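Local coordinates for protein NAD(P)H dehydrogenase (quinone) (Deinococcus radiodurans, PDB 1YDG) that catalyses the reduction of quinones to quinols by NADH or NADPH, using one bound FMN per monomer of a homotetramer, at residues 5-10 with 195-200; 21-26 with 184-189; 49-52 with 57-60. All coordinates share one frame; numbering follows the deposited sequence.

Contact 1: 5-10 with 195-200; sequences APVKLA and ELTAKL
Val7 leads into strand 8-13, the first strand of the flavodoxin-like fold, and meets the C-terminal helix 180-204 at Thr197 and Ala198. The contact is small, 114 Å² in all, and every touch across it comes from the two methyl groups of this one valine. CG1 reaches Thr197, with CG2 of the threonine 3.8 Å from Val7 CG1. The other branch, Val7 CG2, rests against Ala198, 3.7 Å from its CB and as near to its backbone N, the valine methyl thus lying against the helix backbone as well as the alanine methyl. With CG1 anti to the backbone N (chi1 169°), the valine straddles two consecutive residues of one helical turn, a methyl for each. Leu201, one turn beyond Ala198, and Ala81 of the neighbouring strand 81-89 also touch Val7, and Thr197 shares the contact with Ala81; this is the tight, buried part, where the touching atoms are nearly all aliphatic carbon.

The looser side lies around Ala198, which is partly exposed. The side chain of Lys8 starts out pointing away from the helix, while the backbone on both sides of it is held by sheet bonds: Val7 and Leu9 pair with Glu37, Lys8 with Ala81. On another flank the helix faces a second copy of the protein, Leu196 and Leu200 both packing on Leu200 of the second subunit. The polar branch of Thr197 is kept out of the apolar touch: OG1 sits beside its own backbone N and is hydrogen-bonded to Gln193 O and to Thr117 OG1, leaving CG2 as the methyl that faces Val7 CG1.

Contact 2: 21-26 with 184-189; sequences YAMAQE and ASIRHQ
Two helices on one face of the flavodoxin-like sheet pack here: helix 19-33, whose first residues, Thr19 and Gly20, belong to the FMN-binding run Ser15 to Gly20, and the C-terminal helix 180-204. Their local axes approach to 9.5 Å and cross at -45°. Ile186 is the apolar wedge between them. Its CD1 lies against Met23, 3.9 Å from Met23 CB, and the two side chains cross at about a right angle. The other branch, Ile186 CG2, lies over the backbone of helix 19-33, 3.8 Å from Met23 O, and also borders the CB and CG of Glu26. Because CG2 is anti to the backbone N and CG1 anti to the carbonyl carbon (chi1 -69°), CD1 goes to the Met23 side chain, while CG2 spans from Met23 O to Glu26. Met121 of strand 117-124 touches both Met23 and Ile186, closing the pair against the sheet; Met23 also comes within about 4 Å of the FMN-binding residues Thr19 and Ser123, side chain to side chain.

Beside this apolar patch lies a charged pair. Glu26 is a buried residue, and its carboxylate is shared between two arginines: OE1 forms a salt bridge with Arg183, and OE2 receives a nearly straight hydrogen bond from Arg187 NH1. Arg187 in turn spends NH2 on Glu180, so the bonded chain runs Arg183, Glu26, Arg187, Glu180, an arrangement likely to keep Glu26 ionised despite its burial. Arg187 folds back at chi3 over its own helix, with Ala184 CA against one face of the guanidinium, 3.7 Å from its plane. The bond itself is asymmetric: Glu26 OE2, 3.2 Å from Arg187 NH1, lies in the guanidinium plane, whereas NH1 stands well above the carboxylate plane, 51° out of it.

Contact 3: 49-52 with 57-60; sequences QDVI and AWKA
Ile52 and Trp58 meet where the short helix 49-52 packs on helix 56-64, in the segment that follows strand 37-42 of the flavodoxin-like fold. Ile52 CG1 sits over one face of the indole, 3.8 Å from Trp58 CE2, in a CH-pi contact 4.1 Å from the centroid of the five-membered ring and 21° off its normal. Val51 adds a second touch at the six-membered ring: its CG1 comes obliquely to 3.6 Å from Trp58 CZ3. The indole reaches both residues with CG anti to the backbone N (chi1 -161°), which swings the ring toward helix 49-52. On the next residue, the aliphatic part of Lys59 covers the end of that helix, its CG lying 3.5 Å from Ile52 O and 3.8 Å from Ile52 CG2.

Outside this first shell, Trp58 NE1 is hydrogen-bonded to Glu45 OE2, which is likely to hold the rotation of the indole, and Tyr14 and Ala47 pack against it. Ile52 also touches Glu45 and Ala47, so the same loop packs on both partners. On the exposed side, Gln49 NE2 is hydrogen-bonded to Asp53 OD1, to which Lys59 NZ forms a long, weak ion pair. The indole lies about 4 Å from the FMN-binding residue Ser16, side chain to side chain, placing the contact beside the cofactor site.

Replacing Trp58 by an alanine would probably open a gap beneath Ile52 CG1 and Val51 CG1 and leave Glu45 without its N-H partner. The chemistry is thus divided: carbon against an aromatic face joins the two helices, the N-H bond to Glu45 probably sets the ring's orientation, and the polar ends of Gln49 and Lys59, both exposed residues, probably add little to the grip.

Overall arrangement
From the N terminus, the chain enters strand 8-13 through contact 1, which closes the longest loop by joining the approach to the first strand to the late turns of helix 180-204. Contact 2 is nested within it: helix 19-33, directly after that strand, meets an earlier part of the same C-terminal helix. The centres of contacts 1 and 2 are about 17 Å apart. Together they pin this helix to the first strand and first helix of the fold. Contact 3, nested inside contact 2, closes a short loop of four residues between its segments on helices 49-52 and 56-64. It lies across the chain's centre from contact 1, about 36 Å away between centres. No loops cross.

Contact 1: 5-10 with 195-200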
ATOM      1  N   ALA B   5       7.314  34.370  12.789  1.00 34.89           N
ATOM      2  CA  ALA B   5       8.142  33.243  13.222  1.00 33.68           C
ATOM      3  C   ALA B   5       8.575  32.463  11.988  1.00 31.18           C
ATOM      4  O   ALA B   5       7.775  32.211  11.100  1.00 31.43           O
ATOM      5  CB  ALA B   5       7.364  32.334  14.169  1.00 33.55           C
ATOM      6  N   PRO B   6       9.858  32.125  11.895  1.00 28.34           N
ATOM      7  CA  PRO B   6      10.189  31.129  10.889  1.00 25.58           C
ATOM      8  C   PRO B   6       9.464  29.803  11.160  1.00 23.97           C
ATOM      9  O   PRO B   6       9.274  29.421  12.315  1.00 22.18           O
ATOM     10  CB  PRO B   6      11.702  30.967  11.040  1.00 26.42           C
ATOM     11  CG  PRO B   6      12.163  32.253  11.693  1.00 27.56           C
ATOM     12  CD  PRO B   6      11.044  32.621  12.609  1.00 28.24           C
ATOM     13  N   VAL B   7       9.056  29.132  10.085  1.00 21.80           N
ATOM     14  CA  VAL B   7       8.530  27.767  10.168  1.00 20.65           C
ATOM     15  C   VAL B   7       9.535  26.861  10.876  1.00 18.84           C
ATOM     16  O   VAL B   7      10.734  26.909  10.598  1.00 18.37           O
ATOM     17  CB  VAL B   7       8.235  27.193   8.751  1.00 20.33           C
ATOM     18  CG1 VAL B   7       7.939  25.685   8.799  1.00 21.70           C
ATOM     19  CG2 VAL B   7       7.071  27.919   8.127  1.00 21.07           C
ATOM     20  N   LYS B   8       9.044  26.034  11.788  1.00 17.92           N
ATOM     21  CA  LYS B   8       9.911  25.102  12.515  1.00 16.92           C
ATOM     22  C   LYS B   8       9.890  23.760  11.797  1.00 15.63           C
ATOM     23  O   LYS B   8       8.842  23.109  11.734  1.00 14.26           O
ATOM     24  CB  LYS B   8       9.429  24.939  13.949  1.00 16.78           C
ATOM     25  CG  LYS B   8       9.560  26.208  14.785  1.00 17.23           C
ATOM     26  CD  LYS B   8       8.634  26.177  15.992  1.00 17.89           C
ATOM     27  CE  LYS B   8       8.804  27.436  16.884  1.00 20.08           C
ATOM     28  NZ  LYS B   8       8.924  28.703  16.102  1.00 21.69           N
ATOM     29  N   LEU B   9      11.053  23.365  11.271  1.00 14.44           N
ATOM     30  CA  LEU B   9      11.186  22.203  10.419  1.00 14.48           C
ATOM     31  C   LEU B   9      12.120  21.220  11.067  1.00 13.71           C
ATOM     32  O   LEU B   9      13.267  21.556  11.323  1.00 13.43           O
ATOM     33  CB  LEU B   9      11.748  22.616   9.045  1.00 13.86           C
ATOM     34  CG  LEU B   9      12.131  21.518   8.060  1.00 14.13           C
ATOM     35  CD1 LEU B   9      10.914  20.727   7.542  1.00 15.20           C
ATOM     36  CD2 LEU B   9      12.964  22.071   6.872  1.00 14.85           C
ATOM     37  N   ALA B  10      11.625  20.013  11.319  1.00 13.50           N
ATOM     38  CA  ALA B  10      12.433  18.900  11.815  1.00 13.56           C
ATOM     39  C   ALA B  10      12.646  17.886  10.708  1.00 13.77           C
ATOM     40  O   ALA B  10      11.670  17.352  10.159  1.00 13.22           O
ATOM     41  CB  ALA B  10      11.748  18.224  12.985  1.00 13.52           C
ATOM     42  N   GLU B 195       6.937  26.367   2.347  1.00 16.56           N
ATOM     43  CA  GLU B 195       5.964  27.334   1.793  1.00 17.50           C
ATOM     44  C   GLU B 195       4.499  26.991   2.128  1.00 17.01           C
ATOM     45  O   GLU B 195       3.734  27.858   2.573  1.00 17.67           O
ATOM     46  CB  GLU B 195       6.150  27.464   0.276  1.00 17.87           C
ATOM     47  CG  GLU B 195       7.446  28.184  -0.107  1.00 20.51           C
ATOM     48  CD  GLU B 195       7.799  28.088  -1.595  1.00 21.31           C
ATOM     49  OE1 GLU B 195       6.987  27.549  -2.393  1.00 25.69           O
ATOM     50  OE2 GLU B 195       8.902  28.567  -1.965  1.00 26.31           O
ATOM     51  N   LEU B 196       4.108  25.737   1.938  1.00 16.34           N
ATOM     52  CA  LEU B 196       2.765  25.299   2.366  1.00 16.52           C
ATOM     53  C   LEU B 196       2.532  25.495   3.873  1.00 15.73           C
ATOM     54  O   LEU B 196       1.489  26.007   4.290  1.00 15.29           O
ATOM     55  CB  LEU B 196       2.504  23.844   1.971  1.00 16.05           C
ATOM     56  CG  LEU B 196       2.269  23.595   0.470  1.00 15.59           C
ATOM     57  CD1 LEU B 196       2.359  22.117   0.144  1.00 16.34           C
ATOM     58  CD2 LEU B 196       0.935  24.155  -0.003  1.00 14.95           C
ATOM     59  N   THR B 197       3.514  25.101   4.680  1.00 15.86           N
ATOM     60  CA  THR B 197       3.399  25.188   6.130  1.00 16.26           C
ATOM     61  C   THR B 197       3.246  26.651   6.597  1.00 16.31           C
ATOM     62  O   THR B 197       2.394  26.955   7.429  1.00 16.11           O
ATOM     63  CB  THR B 197       4.614  24.573   6.839  1.00 16.41           C
ATOM     64  OG1 THR B 197       4.878  23.258   6.330  1.00 14.43           O
ATOM     65  CG2 THR B 197       4.367  24.499   8.335  1.00 16.20           C
ATOM     66  N   ALA B 198       4.078  27.530   6.059  1.00 17.42           N
ATOM     67  CA  ALA B 198       4.000  28.957   6.339  1.00 18.49           C
ATOM     68  C   ALA B 198       2.608  29.523   5.988  1.00 19.22           C
ATOM     69  O   ALA B 198       2.048  30.312   6.748  1.00 19.58           O
ATOM     70  CB  ALA B 198       5.073  29.686   5.571  1.00 18.56           C
ATOM     71  N   LYS B 199       2.038  29.101   4.865  1.00 19.86           N
ATOM     72  CA  LYS B 199       0.686  29.555   4.493  1.00 21.31           C
ATOM     73  C   LYS B 199      -0.378  29.095   5.497  1.00 21.41           C
ATOM     74  O   LYS B 199      -1.203  29.902   5.950  1.00 21.01           O
ATOM     75  CB  LYS B 199       0.321  29.094   3.088  1.00 21.41           C
ATOM     76  CG  LYS B 199       1.008  29.878   1.977  1.00 22.60           C
ATOM     77  CD  LYS B 199       0.649  29.289   0.604  1.00 23.09           C
ATOM     78  CE  LYS B 199       1.282  30.062  -0.579  1.00 25.34           C
ATOM     79  NZ  LYS B 199       2.754  30.281  -0.368  1.00 28.78           N
ATOM     80  N   LEU B 200      -0.330  27.814   5.870  1.00 22.21           N
ATOM     81  CA  LEU B 200      -1.255  27.260   6.861  1.00 23.50           C
ATOM     82  C   LEU B 200      -1.168  27.959   8.211  1.00 23.91           C
ATOM     83  O   LEU B 200      -2.188  28.226   8.843  1.00 23.89           O
ATOM     84  CB  LEU B 200      -1.016  25.763   7.052  1.00 23.77           C
ATOM     85  CG  LEU B 200      -1.614  24.906   5.936  1.00 25.60           C
ATOM     86  CD1 LEU B 200      -0.775  23.643   5.706  1.00 26.81           C
ATOM     87  CD2 LEU B 200      -3.078  24.558   6.235  1.00 27.35           C
TER

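Contact 2: 21-26 with 184-189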
ATOM      1  N   TYR B  21      21.928  10.360   5.435  1.00 15.61           N
ATOM      2  CA  TYR B  21      22.586  11.504   6.035  1.00 15.29           C
ATOM      3  C   TYR B  21      22.867  12.568   4.957  1.00 15.07           C
ATOM      4  O   TYR B  21      22.611  13.751   5.173  1.00 15.37           O
ATOM      5  CB  TYR B  21      23.867  11.062   6.757  1.00 15.29           C
ATOM      6  CG  TYR B  21      24.643  12.151   7.480  1.00 15.57           C
ATOM      7  CD1 TYR B  21      23.991  13.152   8.196  1.00 15.83           C
ATOM      8  CD2 TYR B  21      26.042  12.148   7.489  1.00 15.71           C
ATOM      9  CE1 TYR B  21      24.708  14.147   8.871  1.00 16.43           C
ATOM     10  CE2 TYR B  21      26.761  13.127   8.162  1.00 16.42           C
ATOM     11  CZ  TYR B  21      26.089  14.129   8.854  1.00 16.66           C
ATOM     12  OH  TYR B  21      26.786  15.110   9.540  1.00 16.22           O
ATOM     13  N   ALA B  22      23.376  12.161   3.798  1.00 15.39           N
ATOM     14  CA  ALA B  22      23.620  13.132   2.708  1.00 15.57           C
ATOM     15  C   ALA B  22      22.294  13.779   2.274  1.00 15.38           C
ATOM     16  O   ALA B  22      22.214  14.989   2.073  1.00 15.08           O
ATOM     17  CB  ALA B  22      24.285  12.453   1.524  1.00 15.91           C
ATOM     18  N   MET B  23      21.254  12.958   2.163  1.00 15.17           N
ATOM     19  CA  MET B  23      19.942  13.461   1.772  1.00 15.80           C
ATOM     20  C   MET B  23      19.400  14.427   2.804  1.00 15.29           C
ATOM     21  O   MET B  23      18.861  15.452   2.453  1.00 14.83           O
ATOM     22  CB  MET B  23      18.945  12.305   1.597  1.00 15.66           C
ATOM     23  CG  MET B  23      19.269  11.365   0.454  1.00 15.43           C
ATOM     24  SD  MET B  23      18.181   9.938   0.431  1.00 17.37           S
ATOM     25  CE  MET B  23      16.674  10.707  -0.064  1.00 15.35           C
ATOM     26  N   ALA B  24      19.535  14.073   4.082  1.00 15.82           N
ATOM     27  CA  ALA B  24      18.995  14.879   5.161  1.00 15.88           C
ATOM     28  C   ALA B  24      19.724  16.204   5.277  1.00 16.08           C
ATOM     29  O   ALA B  24      19.094  17.237   5.523  1.00 15.37           O
ATOM     30  CB  ALA B  24      19.036  14.118   6.463  1.00 16.05           C
ATOM     31  N   GLN B  25      21.040  16.188   5.062  1.00 16.52           N
ATOM     32  CA  GLN B  25      21.805  17.439   5.019  1.00 17.19           C
ATOM     33  C   GLN B  25      21.322  18.339   3.889  1.00 16.83           C
ATOM     34  O   GLN B  25      21.173  19.543   4.084  1.00 17.10           O
ATOM     35  CB  GLN B  25      23.305  17.178   4.880  1.00 16.98           C
ATOM     36  CG  GLN B  25      23.941  16.445   6.049  1.00 18.09           C
ATOM     37  CD  GLN B  25      25.436  16.231   5.838  1.00 19.53           C
ATOM     38  OE1 GLN B  25      26.223  17.150   6.028  1.00 23.74           O
ATOM     39  NE2 GLN B  25      25.822  15.032   5.412  1.00 20.27           N
ATOM     40  N   GLU B  26      21.054  17.762   2.721  1.00 17.37           N
ATOM     41  CA  GLU B  26      20.517  18.538   1.586  1.00 17.07           C
ATOM     42  C   GLU B  26      19.152  19.135   1.928  1.00 16.86           C
ATOM     43  O   GLU B  26      18.879  20.321   1.662  1.00 16.07           O
ATOM     44  CB  GLU B  26      20.447  17.652   0.325  1.00 17.82           C
ATOM     45  CG  GLU B  26      20.149  18.405  -0.961  1.00 18.32           C
ATOM     46  CD  GLU B  26      21.297  19.313  -1.420  1.00 20.75           C
ATOM     47  OE1 GLU B  26      22.477  18.958  -1.248  1.00 21.96           O
ATOM     48  OE2 GLU B  26      21.013  20.389  -1.965  1.00 23.24           O
ATOM     49  N   ALA B 184      18.220  18.175  -6.273  1.00 25.34           N
ATOM     50  CA  ALA B 184      17.216  19.186  -6.644  1.00 24.52           C
ATOM     51  C   ALA B 184      15.813  18.728  -6.280  1.00 23.49           C
ATOM     52  O   ALA B 184      14.949  19.536  -5.936  1.00 24.31           O
ATOM     53  CB  ALA B 184      17.304  19.467  -8.134  1.00 24.90           C
ATOM     54  N   SER B 185      15.605  17.422  -6.345  1.00 21.94           N
ATOM     55  CA  SER B 185      14.358  16.798  -5.941  1.00 21.23           C
ATOM     56  C   SER B 185      14.095  17.056  -4.451  1.00 19.93           C
ATOM     57  O   SER B 185      13.023  17.541  -4.059  1.00 19.57           O
ATOM     58  CB  SER B 185      14.439  15.306  -6.239  1.00 21.25           C
ATOM     59  OG  SER B 185      13.164  14.718  -6.301  1.00 23.09           O
ATOM     60  N   ILE B 186      15.107  16.782  -3.632  1.00 18.89           N
ATOM     61  CA  ILE B 186      15.028  17.006  -2.194  1.00 18.54           C
ATOM     62  C   ILE B 186      14.768  18.481  -1.898  1.00 18.15           C
ATOM     63  O   ILE B 186      13.861  18.802  -1.142  1.00 16.83           O
ATOM     64  CB  ILE B 186      16.331  16.524  -1.497  1.00 18.34           C
ATOM     65  CG1 ILE B 186      16.424  15.001  -1.557  1.00 17.19           C
ATOM     66  CG2 ILE B 186      16.409  17.008  -0.057  1.00 18.38           C
ATOM     67  CD1 ILE B 186      17.835  14.475  -1.458  1.00 17.72           C
ATOM     68  N   ARG B 187      15.556  19.368  -2.514  1.00 18.05           N
ATOM     69  CA  ARG B 187      15.424  20.817  -2.282  1.00 19.23           C
ATOM     70  C   ARG B 187      14.009  21.330  -2.531  1.00 18.26           C
ATOM     71  O   ARG B 187      13.465  22.119  -1.747  1.00 19.36           O
ATOM     72  CB  ARG B 187      16.402  21.609  -3.168  1.00 19.39           C
ATOM     73  CG  ARG B 187      17.886  21.438  -2.828  1.00 21.81           C
ATOM     74  CD  ARG B 187      18.788  22.556  -3.440  1.00 23.60           C
ATOM     75  NE  ARG B 187      18.882  22.540  -4.914  1.00 26.65           N
ATOM     76  CZ  ARG B 187      19.758  21.826  -5.635  1.00 28.57           C
ATOM     77  NH1 ARG B 187      20.636  21.013  -5.057  1.00 29.56           N
ATOM     78  NH2 ARG B 187      19.749  21.912  -6.960  1.00 29.50           N
ATOM     79  N   HIS B 188      13.424  20.906  -3.639  1.00 18.11           N
ATOM     80  CA  HIS B 188      12.091  21.347  -4.025  1.00 17.52           C
ATOM     81  C   HIS B 188      11.036  20.828  -3.059  1.00 16.59           C
ATOM     82  O   HIS B 188      10.154  21.586  -2.613  1.00 15.96           O
ATOM     83  CB  HIS B 188      11.764  20.903  -5.457  1.00 18.06           C
ATOM     84  CG  HIS B 188      10.323  21.092  -5.826  1.00 19.86           C
ATOM     85  ND1 HIS B 188       9.775  22.337  -6.068  1.00 24.08           N
ATOM     86  CD2 HIS B 188       9.306  20.202  -5.944  1.00 22.65           C
ATOM     87  CE1 HIS B 188       8.485  22.202  -6.337  1.00 24.94           C
ATOM     88  NE2 HIS B 188       8.178  20.915  -6.275  1.00 23.61           N
ATOM     89  N   GLN B 189      11.134  19.542  -2.744  1.00 15.92           N
ATOM     90  CA  GLN B 189      10.233  18.900  -1.770  1.00 15.99           C
ATOM     91  C   GLN B 189      10.156  19.677  -0.461  1.00 15.72           C
ATOM     92  O   GLN B 189       9.065  19.938   0.039  1.00 15.39           O
ATOM     93  CB  GLN B 189      10.661  17.473  -1.487  1.00 15.52           C
ATOM     94  CG  GLN B 189       9.725  16.727  -0.527  1.00 15.61           C
ATOM     95  CD  GLN B 189      10.113  15.293  -0.322  1.00 15.54           C
ATOM     96  OE1 GLN B 189      10.654  14.651  -1.224  1.00 14.15           O
ATOM     97  NE2 GLN B 189       9.826  14.758   0.879  1.00 15.70           N
TER

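Contact 3: 49-52 with 57-60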
ATOM      1  N   GLN B  49      26.752  -3.502  18.380  1.00 22.18           N
ATOM      2  CA  GLN B  49      28.039  -2.992  17.908  1.00 22.75           C
ATOM      3  C   GLN B  49      28.770  -3.969  16.984  1.00 23.10           C
ATOM      4  O   GLN B  49      29.451  -3.547  16.045  1.00 23.33           O
ATOM      5  CB  GLN B  49      28.955  -2.641  19.080  1.00 22.73           C
ATOM      6  CG  GLN B  49      30.213  -1.916  18.658  1.00 22.27           C
ATOM      7  CD  GLN B  49      29.922  -0.669  17.841  1.00 23.09           C
ATOM      8  OE1 GLN B  49      29.129   0.164  18.244  1.00 23.97           O
ATOM      9  NE2 GLN B  49      30.566  -0.542  16.690  1.00 23.01           N
ATOM     10  N   ASP B  50      28.636  -5.268  17.253  1.00 23.56           N
ATOM     11  CA  ASP B  50      29.299  -6.282  16.427  1.00 23.48           C
ATOM     12  C   ASP B  50      28.668  -6.430  15.030  1.00 22.77           C
ATOM     13  O   ASP B  50      29.328  -6.905  14.109  1.00 22.38           O
ATOM     14  CB  ASP B  50      29.412  -7.623  17.162  1.00 24.59           C
ATOM     15  CG  ASP B  50      28.079  -8.336  17.332  1.00 28.14           C
ATOM     16  OD1 ASP B  50      28.100  -9.575  17.534  1.00 33.53           O
ATOM     17  OD2 ASP B  50      27.018  -7.680  17.289  1.00 32.61           O
ATOM     18  N   VAL B  51      27.417  -5.995  14.864  1.00 21.86           N
ATOM     19  CA  VAL B  51      26.818  -5.882  13.519  1.00 21.32           C
ATOM     20  C   VAL B  51      27.331  -4.625  12.798  1.00 20.30           C
ATOM     21  O   VAL B  51      27.676  -4.666  11.615  1.00 19.99           O
ATOM     22  CB  VAL B  51      25.271  -5.865  13.572  1.00 21.27           C
ATOM     23  CG1 VAL B  51      24.668  -5.611  12.173  1.00 21.17           C
ATOM     24  CG2 VAL B  51      24.745  -7.184  14.126  1.00 22.03           C
ATOM     25  N   ILE B  52      27.381  -3.510  13.521  1.00 19.75           N
ATOM     26  CA  ILE B  52      27.953  -2.269  12.981  1.00 19.36           C
ATOM     27  C   ILE B  52      29.424  -2.508  12.573  1.00 19.12           C
ATOM     28  O   ILE B  52      29.881  -2.067  11.516  1.00 19.35           O
ATOM     29  CB  ILE B  52      27.867  -1.125  14.015  1.00 18.49           C
ATOM     30  CG1 ILE B  52      26.403  -0.788  14.311  1.00 19.29           C
ATOM     31  CG2 ILE B  52      28.617   0.107  13.494  1.00 19.06           C
ATOM     32  CD1 ILE B  52      26.187   0.063  15.579  1.00 19.14           C
ATOM     33  N   ALA B  57      31.360   1.340   5.939  1.00 16.56           N
ATOM     34  CA  ALA B  57      30.583   2.565   5.682  1.00 16.25           C
ATOM     35  C   ALA B  57      29.608   2.828   6.812  1.00 15.86           C
ATOM     36  O   ALA B  57      29.263   3.970   7.049  1.00 15.47           O
ATOM     37  CB  ALA B  57      29.862   2.505   4.328  1.00 16.60           C
ATOM     38  N   TRP B  58      29.196   1.772   7.522  1.00 15.74           N
ATOM     39  CA  TRP B  58      28.312   1.906   8.685  1.00 15.49           C
ATOM     40  C   TRP B  58      29.058   2.496   9.879  1.00 15.80           C
ATOM     41  O   TRP B  58      28.626   3.497  10.453  1.00 15.41           O
ATOM     42  CB  TRP B  58      27.692   0.557   9.049  1.00 14.65           C
ATOM     43  CG  TRP B  58      26.454   0.633   9.919  1.00 14.15           C
ATOM     44  CD1 TRP B  58      25.984   1.717  10.624  1.00 13.36           C
ATOM     45  CD2 TRP B  58      25.552  -0.443  10.204  1.00 12.92           C
ATOM     46  NE1 TRP B  58      24.833   1.379  11.296  1.00 12.18           N
ATOM     47  CE2 TRP B  58      24.550   0.062  11.070  1.00 11.93           C
ATOM     48  CE3 TRP B  58      25.502  -1.784   9.828  1.00 13.67           C
ATOM     49  CZ2 TRP B  58      23.500  -0.732  11.549  1.00 13.56           C
ATOM     50  CZ3 TRP B  58      24.441  -2.574  10.297  1.00 14.33           C
ATOM     51  CH2 TRP B  58      23.461  -2.041  11.152  1.00 13.78           C
ATOM     52  N   LYS B  59      30.186   1.893  10.246  1.00 16.84           N
ATOM     53  CA  LYS B  59      31.050   2.475  11.280  1.00 17.20           C
ATOM     54  C   LYS B  59      31.424   3.903  10.974  1.00 16.94           C
ATOM     55  O   LYS B  59      31.351   4.756  11.851  1.00 17.18           O
ATOM     56  CB  LYS B  59      32.345   1.695  11.457  1.00 17.59           C
ATOM     57  CG  LYS B  59      32.196   0.485  12.315  1.00 19.35           C
ATOM     58  CD  LYS B  59      33.529  -0.130  12.629  1.00 20.12           C
ATOM     59  CE  LYS B  59      34.024   0.287  13.984  1.00 22.49           C
ATOM     60  NZ  LYS B  59      35.407  -0.201  14.150  1.00 23.59           N
ATOM     61  N   ALA B  60      31.838   4.151   9.733  1.00 16.76           N
ATOM     62  CA  ALA B  60      32.281   5.479   9.333  1.00 16.57           C
ATOM     63  C   ALA B  60      31.148   6.482   9.476  1.00 16.32           C
ATOM     64  O   ALA B  60      31.351   7.586   9.979  1.00 16.99           O
ATOM     65  CB  ALA B  60      32.783   5.460   7.914  1.00 16.70           C
TER